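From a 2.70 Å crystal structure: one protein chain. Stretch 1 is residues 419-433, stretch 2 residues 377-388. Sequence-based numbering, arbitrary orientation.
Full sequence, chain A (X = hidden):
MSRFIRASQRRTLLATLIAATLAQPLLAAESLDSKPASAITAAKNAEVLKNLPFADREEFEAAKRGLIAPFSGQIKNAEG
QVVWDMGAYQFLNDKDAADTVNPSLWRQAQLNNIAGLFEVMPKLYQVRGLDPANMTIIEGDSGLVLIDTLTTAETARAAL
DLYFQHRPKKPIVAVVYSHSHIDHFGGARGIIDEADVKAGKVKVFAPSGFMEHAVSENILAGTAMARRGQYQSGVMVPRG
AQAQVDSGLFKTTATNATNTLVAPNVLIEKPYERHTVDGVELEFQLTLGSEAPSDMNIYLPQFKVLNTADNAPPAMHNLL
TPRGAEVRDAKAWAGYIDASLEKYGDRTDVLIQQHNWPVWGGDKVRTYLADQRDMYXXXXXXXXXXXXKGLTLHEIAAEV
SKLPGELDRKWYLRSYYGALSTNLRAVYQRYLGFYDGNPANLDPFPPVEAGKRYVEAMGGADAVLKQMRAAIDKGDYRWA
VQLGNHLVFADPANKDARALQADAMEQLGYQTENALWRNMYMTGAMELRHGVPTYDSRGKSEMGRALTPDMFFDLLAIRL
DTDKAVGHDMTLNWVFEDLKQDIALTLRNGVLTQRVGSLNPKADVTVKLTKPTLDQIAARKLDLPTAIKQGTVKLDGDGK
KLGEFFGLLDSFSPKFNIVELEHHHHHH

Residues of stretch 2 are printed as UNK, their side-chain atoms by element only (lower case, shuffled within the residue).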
ATOM      1  N   ALA A 419      -3.513  -4.291  15.432  1.00 23.49           N
ATOM      2  CA  ALA A 419      -3.719  -3.207  16.363  1.00 21.63           C
ATOM      3  C   ALA A 419      -4.605  -2.147  15.711  1.00 25.06           C
ATOM      4  O   ALA A 419      -4.487  -1.909  14.502  1.00 22.83           O
ATOM      5  CB  ALA A 419      -2.402  -2.636  16.794  1.00 22.30           C
ATOM      6  N   LEU A 420      -5.546  -1.571  16.490  1.00 22.65           N
ATOM      7  CA  LEU A 420      -6.472  -0.558  15.984  1.00 22.56           C
ATOM      8  C   LEU A 420      -5.715   0.678  15.508  1.00 32.54           C
ATOM      9  O   LEU A 420      -5.973   1.167  14.405  1.00 34.24           O
ATOM     10  CB  LEU A 420      -7.577  -0.234  17.019  1.00 21.47           C
ATOM     11  CG  LEU A 420      -8.380   1.081  16.877  1.00 23.98           C
ATOM     12  CD1 LEU A 420      -9.362   1.033  15.743  1.00 21.35           C
ATOM     13  CD2 LEU A 420      -9.095   1.387  18.163  1.00 24.95           C
ATOM     14  N   SER A 421      -4.725   1.118  16.281  1.00 32.10           N
ATOM     15  CA  SER A 421      -3.867   2.253  15.916  1.00 32.76           C
ATOM     16  C   SER A 421      -3.099   1.968  14.598  1.00 36.68           C
ATOM     17  O   SER A 421      -3.201   2.748  13.648  1.00 35.51           O
ATOM     18  CB  SER A 421      -2.901   2.549  17.055  1.00 37.28           C
ATOM     19  OG  SER A 421      -2.133   1.394  17.358  1.00 50.04           O
ATOM     20  N   THR A 422      -2.386   0.809  14.533  1.00 34.48           N
ATOM     21  CA  THR A 422      -1.601   0.357  13.380  1.00 34.23           C
ATOM     22  C   THR A 422      -2.462   0.275  12.124  1.00 42.28           C
ATOM     23  O   THR A 422      -2.060   0.810  11.082  1.00 44.30           O
ATOM     24  CB  THR A 422      -0.954  -0.989  13.714  1.00 32.14           C
ATOM     25  OG1 THR A 422      -0.255  -0.869  14.950  1.00 28.94           O
ATOM     26  CG2 THR A 422      -0.061  -1.525  12.593  1.00 24.01           C
ATOM     27  N   ASN A 423      -3.646  -0.389  12.233  1.00 37.16           N
ATOM     28  CA  ASN A 423      -4.595  -0.586  11.147  1.00 36.37           C
ATOM     29  C   ASN A 423      -5.179   0.698  10.634  1.00 38.61           C
ATOM     30  O   ASN A 423      -5.338   0.816   9.424  1.00 38.44           O
ATOM     31  CB  ASN A 423      -5.676  -1.582  11.533  1.00 35.80           C
ATOM     32  CG  ASN A 423      -5.192  -3.017  11.531  1.00 45.35           C
ATOM     33  OD1 ASN A 423      -4.131  -3.365  10.955  1.00 40.32           O
ATOM     34  ND2 ASN A 423      -5.969  -3.890  12.175  1.00 21.59           N
ATOM     35  N   LEU A 424      -5.486   1.664  11.523  1.00 33.27           N
ATOM     36  CA  LEU A 424      -5.985   2.986  11.082  1.00 33.33           C
ATOM     37  C   LEU A 424      -4.881   3.709  10.287  1.00 37.77           C
ATOM     38  O   LEU A 424      -5.145   4.240   9.209  1.00 38.52           O
ATOM     39  CB  LEU A 424      -6.458   3.867  12.261  1.00 32.26           C
ATOM     40  CG  LEU A 424      -7.696   3.405  13.023  1.00 34.89           C
ATOM     41  CD1 LEU A 424      -7.791   4.117  14.309  1.00 34.57           C
ATOM     42  CD2 LEU A 424      -8.987   3.590  12.219  1.00 33.25           C
ATOM     43  N   ARG A 425      -3.636   3.644  10.789  1.00 32.68           N
ATOM     44  CA  ARG A 425      -2.456   4.213  10.134  1.00 31.62           C
ATOM     45  C   ARG A 425      -2.274   3.521   8.784  1.00 33.41           C
ATOM     46  O   ARG A 425      -2.094   4.211   7.795  1.00 33.13           O
ATOM     47  CB  ARG A 425      -1.206   4.122  11.061  1.00 31.25           C
ATOM     48  CG  ARG A 425      -1.317   5.080  12.270  1.00 32.49           C
ATOM     49  CD  ARG A 425      -0.077   5.268  13.125  1.00 21.82           C
ATOM     50  NE  ARG A 425      -0.010   4.303  14.208  1.00 28.85           N
ATOM     51  CZ  ARG A 425       0.053   4.597  15.499  1.00 42.07           C
ATOM     52  NH1 ARG A 425       0.122   5.858  15.899  1.00 34.97           N
ATOM     53  NH2 ARG A 425       0.081   3.635  16.399  1.00 34.66           N
ATOM     54  N   ALA A 426      -2.467   2.181   8.730  1.00 28.76           N
ATOM     55  CA  ALA A 426      -2.386   1.353   7.524  1.00 28.00           C
ATOM     56  C   ALA A 426      -3.355   1.786   6.429  1.00 33.49           C
ATOM     57  O   ALA A 426      -2.962   1.802   5.253  1.00 32.57           O
ATOM     58  CB  ALA A 426      -2.581  -0.144   7.861  1.00 27.97           C
ATOM     59  N   VAL A 427      -4.632   2.091   6.801  1.00 31.98           N
ATOM     60  CA  VAL A 427      -5.692   2.544   5.844  1.00 31.67           C
ATOM     61  C   VAL A 427      -5.227   3.903   5.221  1.00 35.67           C
ATOM     62  O   VAL A 427      -5.380   4.097   4.019  1.00 34.39           O
ATOM     63  CB  VAL A 427      -7.150   2.590   6.435  1.00 33.69           C
ATOM     64  CG1 VAL A 427      -8.190   3.001   5.384  1.00 33.27           C
ATOM     65  CG2 VAL A 427      -7.547   1.244   7.041  1.00 33.05           C
ATOM     66  N   TYR A 428      -4.599   4.784   6.039  1.00 32.88           N
ATOM     67  CA  TYR A 428      -4.014   6.043   5.605  1.00 33.39           C
ATOM     68  C   TYR A 428      -2.901   5.750   4.601  1.00 37.49           C
ATOM     69  O   TYR A 428      -2.938   6.335   3.529  1.00 38.66           O
ATOM     70  CB  TYR A 428      -3.484   6.855   6.787  1.00 35.72           C
ATOM     71  CG  TYR A 428      -3.049   8.257   6.423  1.00 40.05           C
ATOM     72  CD1 TYR A 428      -1.776   8.506   5.899  1.00 40.83           C
ATOM     73  CD2 TYR A 428      -3.899   9.343   6.614  1.00 42.63           C
ATOM     74  CE1 TYR A 428      -1.367   9.802   5.578  1.00 41.26           C
ATOM     75  CE2 TYR A 428      -3.500  10.642   6.291  1.00 43.03           C
ATOM     76  CZ  TYR A 428      -2.234  10.866   5.783  1.00 50.99           C
ATOM     77  OH  TYR A 428      -1.865  12.153   5.478  1.00 57.37           O
ATOM     78  N   GLN A 429      -1.942   4.845   4.930  1.00 33.75           N
ATOM     79  CA  GLN A 429      -0.851   4.402   4.042  1.00 34.31           C
ATOM     80  C   GLN A 429      -1.418   3.851   2.715  1.00 40.38           C
ATOM     81  O   GLN A 429      -0.987   4.279   1.635  1.00 42.02           O
ATOM     82  CB  GLN A 429       0.024   3.321   4.740  1.00 35.45           C
ATOM     83  CG  GLN A 429       0.982   2.563   3.789  1.00 37.03           C
ATOM     84  CD  GLN A 429       1.612   1.314   4.385  1.00 44.73           C
ATOM     85  OE1 GLN A 429       2.101   1.318   5.523  1.00 40.22           O
ATOM     86  NE2 GLN A 429       1.678   0.243   3.599  1.00 40.93           N
ATOM     87  N   ARG A 430      -2.381   2.903   2.805  1.00 36.63           N
ATOM     88  CA  ARG A 430      -3.008   2.301   1.629  1.00 36.97           C
ATOM     89  C   ARG A 430      -3.647   3.324   0.655  1.00 41.52           C
ATOM     90  O   ARG A 430      -3.412   3.224  -0.539  1.00 41.25           O
ATOM     91  CB  ARG A 430      -3.928   1.108   1.999  1.00 36.19           C
ATOM     92  CG  ARG A 430      -5.237   1.015   1.223  1.00 41.79           C
ATOM     93  CD  ARG A 430      -5.617  -0.368   0.722  1.00 38.64           C
ATOM     94  NE  ARG A 430      -6.824  -0.226  -0.092  1.00 44.53           N
ATOM     95  CZ  ARG A 430      -7.103  -0.917  -1.193  1.00 59.56           C
ATOM     96  NH1 ARG A 430      -6.262  -1.839  -1.636  1.00 39.62           N
ATOM     97  NH2 ARG A 430      -8.221  -0.674  -1.871  1.00 55.64           N
ATOM     98  N   TYR A 431      -4.398   4.314   1.156  1.00 38.29           N
ATOM     99  CA  TYR A 431      -5.087   5.291   0.304  1.00 38.01           C
ATOM    100  C   TYR A 431      -4.273   6.542   0.025  1.00 43.14           C
ATOM    101  O   TYR A 431      -4.496   7.180  -1.001  1.00 42.88           O
ATOM    102  CB  TYR A 431      -6.468   5.694   0.890  1.00 37.53           C
ATOM    103  CG  TYR A 431      -7.536   4.634   0.795  1.00 37.81           C
ATOM    104  CD1 TYR A 431      -8.229   4.416  -0.389  1.00 38.71           C
ATOM    105  CD2 TYR A 431      -7.865   3.848   1.898  1.00 39.08           C
ATOM    106  CE1 TYR A 431      -9.208   3.421  -0.486  1.00 38.30           C
ATOM    107  CE2 TYR A 431      -8.870   2.877   1.825  1.00 39.91           C
ATOM    108  CZ  TYR A 431      -9.547   2.667   0.632  1.00 44.86           C
ATOM    109  OH  TYR A 431     -10.507   1.658   0.552  1.00 43.10           O
ATOM    110  N   LEU A 432      -3.402   6.946   0.951  1.00 40.81           N
ATOM    111  CA  LEU A 432      -2.618   8.176   0.757  1.00 41.82           C
ATOM    112  C   LEU A 432      -1.079   7.966   0.774  1.00 49.10           C
ATOM    113  O   LEU A 432      -0.368   8.550  -0.055  1.00 48.84           O
ATOM    114  CB  LEU A 432      -3.066   9.312   1.696  1.00 40.76           C
ATOM    115  CG  LEU A 432      -4.562   9.722   1.620  1.00 43.95           C
ATOM    116  CD1 LEU A 432      -4.915  10.769   2.676  1.00 41.60           C
ATOM    117  CD2 LEU A 432      -4.972  10.221   0.239  1.00 46.30           C
ATOM    118  N   GLY A 433      -0.593   7.141   1.694  1.00 45.77           N
ATOM    119  CA  GLY A 433       0.830   6.861   1.798  1.00 46.02           C
ATOM    120  C   GLY A 433       1.482   7.411   3.040  1.00 49.99           C
ATOM    121  O   GLY A 433       0.835   8.112   3.823  1.00 48.77           O
ATOM    122  N   UNK A 377     -15.107  -2.908   8.133  1.00 29.71           N
ATOM    123  CA  UNK A 377     -15.713  -1.781   7.412  1.00 28.16           C
ATOM    124  C   UNK A 377     -15.478  -0.505   8.175  1.00 32.62           C
ATOM    125  O   UNK A 377     -15.195   0.519   7.547  1.00 35.25           O
ATOM    126  c   UNK A 377     -17.193  -2.003   7.187  1.00 28.34           C
ATOM    127  N   UNK A 378     -15.482  -0.570   9.525  1.00 24.93           N
ATOM    128  CA  UNK A 378     -15.207   0.595  10.360  1.00 23.53           C
ATOM    129  C   UNK A 378     -13.771   1.095  10.125  1.00 30.33           C
ATOM    130  O   UNK A 378     -13.534   2.301   9.996  1.00 32.07           O
ATOM    131  c   UNK A 378     -15.002   3.533  13.832  1.00 24.85           C
ATOM    132  c   UNK A 378     -13.827   3.294  14.512  1.00 24.79           C
ATOM    133  c   UNK A 378     -13.707   1.091  13.504  1.00 25.78           C
ATOM    134  c   UNK A 378     -15.438   0.299  11.852  1.00 23.99           C
ATOM    135  c   UNK A 378     -13.170   2.074  14.357  1.00 27.64           C
ATOM    136  c   UNK A 378     -14.885   1.330  12.794  1.00 24.35           C
ATOM    137  c   UNK A 378     -15.516   2.563  12.950  1.00 25.68           C
ATOM    138  N   UNK A 379     -12.821   0.176  10.090  1.00 25.88           N
ATOM    139  CA  UNK A 379     -11.431   0.545   9.900  1.00 25.86           C
ATOM    140  C   UNK A 379     -11.261   1.326   8.622  1.00 29.43           C
ATOM    141  O   UNK A 379     -10.764   2.443   8.672  1.00 28.04           O
ATOM    142  c   UNK A 379     -10.495  -0.673   9.979  1.00 25.43           C
ATOM    143  c   UNK A 379     -10.246  -1.208  11.370  1.00 29.74           C
ATOM    144  c   UNK A 379      -9.618  -2.600  11.294  1.00 30.99           C
ATOM    145  c   UNK A 379      -9.387  -0.253  12.187  1.00 28.93           C
ATOM    146  N   UNK A 380     -11.796   0.798   7.525  1.00 27.95           N
ATOM    147  CA  UNK A 380     -11.758   1.433   6.220  1.00 29.35           C
ATOM    148  C   UNK A 380     -12.534   2.772   6.216  1.00 37.13           C
ATOM    149  O   UNK A 380     -11.946   3.825   5.965  1.00 38.92           O
ATOM    150  c   UNK A 380     -12.184   0.973   3.774  1.00 55.79           C
ATOM    151  c   UNK A 380     -12.325   0.470   5.174  1.00 29.44           C
ATOM    152  o   UNK A 380     -11.129   0.827   3.144  1.00 48.49           O
ATOM    153  n   UNK A 380     -13.243   1.590   3.259  1.00 51.63           N
ATOM    154  N   UNK A 381     -13.837   2.720   6.542  1.00 33.18           N
ATOM    155  CA  UNK A 381     -14.738   3.861   6.501  1.00 32.11           C
ATOM    156  C   UNK A 381     -14.441   4.984   7.465  1.00 38.35           C
ATOM    157  O   UNK A 381     -14.565   6.134   7.063  1.00 40.02           O
ATOM    158  c   UNK A 381     -16.649   2.465   5.513  1.00 39.92           C
ATOM    159  o   UNK A 381     -16.176   2.468   4.358  1.00 39.39           O
ATOM    160  c   UNK A 381     -16.195   3.429   6.578  1.00 26.94           C
ATOM    161  n   UNK A 381     -17.614   1.627   5.878  1.00 26.11           N
ATOM    162  N   UNK A 382     -14.076   4.690   8.733  1.00 34.88           N
ATOM    163  CA  UNK A 382     -13.796   5.762   9.701  1.00 34.23           C
ATOM    164  C   UNK A 382     -12.513   6.497   9.319  1.00 40.24           C
ATOM    165  O   UNK A 382     -12.488   7.731   9.369  1.00 42.40           O
ATOM    166  c   UNK A 382     -13.288   6.266  12.207  1.00 42.85           C
ATOM    167  n   UNK A 382     -15.118   7.907  12.442  1.00 35.34           N
ATOM    168  n   UNK A 382     -15.849  10.082  12.299  1.00 54.72           N
ATOM    169  n   UNK A 382     -14.654   9.396  14.123  1.00 21.63           N
ATOM    170  c   UNK A 382     -15.203   9.124  12.953  1.00 49.31           C
ATOM    171  c   UNK A 382     -14.415   6.805  13.082  1.00 40.49           C
ATOM    172  c   UNK A 382     -13.741   5.244  11.136  1.00 30.08           C
ATOM    173  N   UNK A 383     -11.473   5.744   8.923  1.00 33.90           N
ATOM    174  CA  UNK A 383     -10.210   6.305   8.501  1.00 33.23           C
ATOM    175  C   UNK A 383     -10.442   7.228   7.301  1.00 37.61           C
ATOM    176  O   UNK A 383     -10.061   8.401   7.382  1.00 36.36           O
ATOM    177  c   UNK A 383      -9.206   5.192   8.173  1.00 33.25           C
ATOM    178  N   UNK A 384     -11.141   6.734   6.239  1.00 33.62           N
ATOM    179  CA  UNK A 384     -11.466   7.514   5.035  1.00 34.41           C
ATOM    180  C   UNK A 384     -12.265   8.777   5.404  1.00 42.74           C
ATOM    181  O   UNK A 384     -12.039   9.850   4.842  1.00 41.68           O
ATOM    182  c   UNK A 384     -10.193   6.595   2.574  1.00 38.67           C
ATOM    183  c   UNK A 384     -11.973   4.802   2.356  1.00 39.93           C
ATOM    184  c   UNK A 384     -12.273   6.650   4.068  1.00 34.82           C
ATOM    185  c   UNK A 384     -11.676   6.263   2.694  1.00 39.62           C
ATOM    186  N   UNK A 385     -13.156   8.658   6.404  1.00 42.15           N
ATOM    187  CA  UNK A 385     -13.934   9.782   6.929  1.00 41.66           C
ATOM    188  C   UNK A 385     -12.975  10.841   7.496  1.00 44.55           C
ATOM    189  O   UNK A 385     -12.970  11.972   7.019  1.00 45.80           O
ATOM    190  c   UNK A 385     -14.940   9.304   7.991  1.00 37.88           C
ATOM    191  c   UNK A 385     -15.822  10.400   8.540  1.00 49.24           C
ATOM    192  n   UNK A 385     -16.949  10.640   7.886  1.00 37.72           N
ATOM    193  o   UNK A 385     -15.503  11.045   9.547  1.00 38.40           O
ATOM    194  N   UNK A 386     -12.137  10.455   8.469  1.00 38.95           N
ATOM    195  CA  UNK A 386     -11.186  11.342   9.128  1.00 36.39           C
ATOM    196  C   UNK A 386     -10.099  11.897   8.185  1.00 45.50           C
ATOM    197  O   UNK A 386      -9.678  13.039   8.381  1.00 48.12           O
ATOM    198  c   UNK A 386     -10.596  10.691  10.377  1.00 34.37           C
ATOM    199  c   UNK A 386     -12.138  11.709  12.134  1.00 35.75           C
ATOM    200  c   UNK A 386     -11.563  10.409  11.530  1.00 36.68           C
ATOM    201  c   UNK A 386     -10.849   9.648  12.666  1.00 36.43           C
ATOM    202  N   UNK A 387      -9.688  11.128   7.142  1.00 41.00           N
ATOM    203  CA  UNK A 387      -8.721  11.560   6.126  1.00 40.23           C
ATOM    204  C   UNK A 387      -9.325  12.776   5.372  1.00 46.70           C
ATOM    205  O   UNK A 387      -8.677  13.818   5.245  1.00 47.74           O
ATOM    206  c   UNK A 387      -7.431   9.369   5.607  1.00 44.13           C
ATOM    207  c   UNK A 387      -7.568   6.662   5.107  1.00 44.51           C
ATOM    208  s   UNK A 387      -7.075   8.131   4.297  1.00 48.50           S
ATOM    209  c   UNK A 387      -8.431  10.415   5.124  1.00 41.55           C
ATOM    210  N   UNK A 388     -10.599  12.649   4.942  1.00 43.67           N
ATOM    211  CA  UNK A 388     -11.373  13.672   4.223  1.00 41.62           C
ATOM    212  C   UNK A 388     -11.662  14.922   5.050  1.00 44.79           C
ATOM    213  O   UNK A 388     -11.985  15.975   4.485  1.00 44.87           O
ATOM    214  n   UNK A 388     -12.734  10.941   2.531  1.00 30.83           N
ATOM    215  c   UNK A 388     -12.392  12.218   2.449  1.00 46.54           C
ATOM    216  c   UNK A 388     -12.636  13.070   3.659  1.00 35.32           C
ATOM    217  o   UNK A 388     -11.956  12.705   1.408  1.00 50.47           O
TER

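Position 377 carries a single side-chain carbon, a CB 10.1 Å from Tyr-431 OH, its nearest stretch 1 atom; one carbon means Ala-377. Position 378 has one carbon followed by a closed ring of six carbons and no hetero atom, which is Phe-378. Its ring presents its edge to stretch 1, with CE2 4.2 Å from Leu-420 CD1.

Position 379 shows four carbons forked at the second, the pattern of leucine, so Leu-379. Its CD2 lies 3.8 Å from Leu-420 CD1 and 3.9 Å from Leu-424 CD2, while CD1 reaches Asn-423 ND2 at 4.0 Å. At 380 two carbons end in one oxygen and one nitrogen, an amide too short for glutamine: Asn-380. The assignment of its oxygen is supported by Tyr-431, whose OH donates a hydrogen bond to Asn-380 OD1 at 2.8 Å, near the plane of the ring.

Position 381 repeats the two-carbon amide; it is Asn-381, whose side chain stays 6.9 Å from stretch 1 (OD1 to Tyr-431 OH) and whose OD1 accepts a hydrogen bond from Asn-380 ND2 at 3.3 Å. Position 382 has three carbons, a nitrogen, then a carbon bearing two more nitrogens. That guanidinium identifies Arg-382, and its end leads away from stretch 1.

Position 383 has CB alone, hence Ala-383. This CB points toward stretch 1 and sits 3.7 Å from Val-427 CG1. Position 384 again has four carbons forked at the second: Leu-384. Its CD1 stands 3.9 Å from the Tyr-431 ring centroid, 20° off the normal, a CH-pi contact over one face.

Position 385, another two-carbon amide, is Asn-385, out of reach of stretch 1. Position 386 has the forked four-carbon leucine pattern, but the Leu-386 side chain comes no closer than 6.4 Å, CD1 to Leu-424 CD2. Position 387 is unbranched, two carbons, a sulfur and a terminal carbon, which only methionine provides. Met-387 places CE 3.5 Å from Val-427 O, CG 3.7 Å from Tyr-428 CD2 and SD 3.8 Å from Leu-432 CD1. Position 388, a two-carbon amide, is Asn-388; its ND2 makes a weak hydrogen bond to Leu-384 O at 2.6 Å.

The helices cross at -62°, their axes approaching to 9.1 Å. Val-427 is the knob, set among Leu-379, Asn-380, Ala-383 and Met-387; the single carbon of Ala-383 accompanies a CA separation of only 6.0 Å from Leu-424 CA to Ala-383 CA. Apolar packing supplies most of the contacts in the 600 Å² buried, and the Tyr-431 to Asn-380 bond is the one hydrogen bond across it.

Stretch 2 (377-388) AFLNNRALNLMN
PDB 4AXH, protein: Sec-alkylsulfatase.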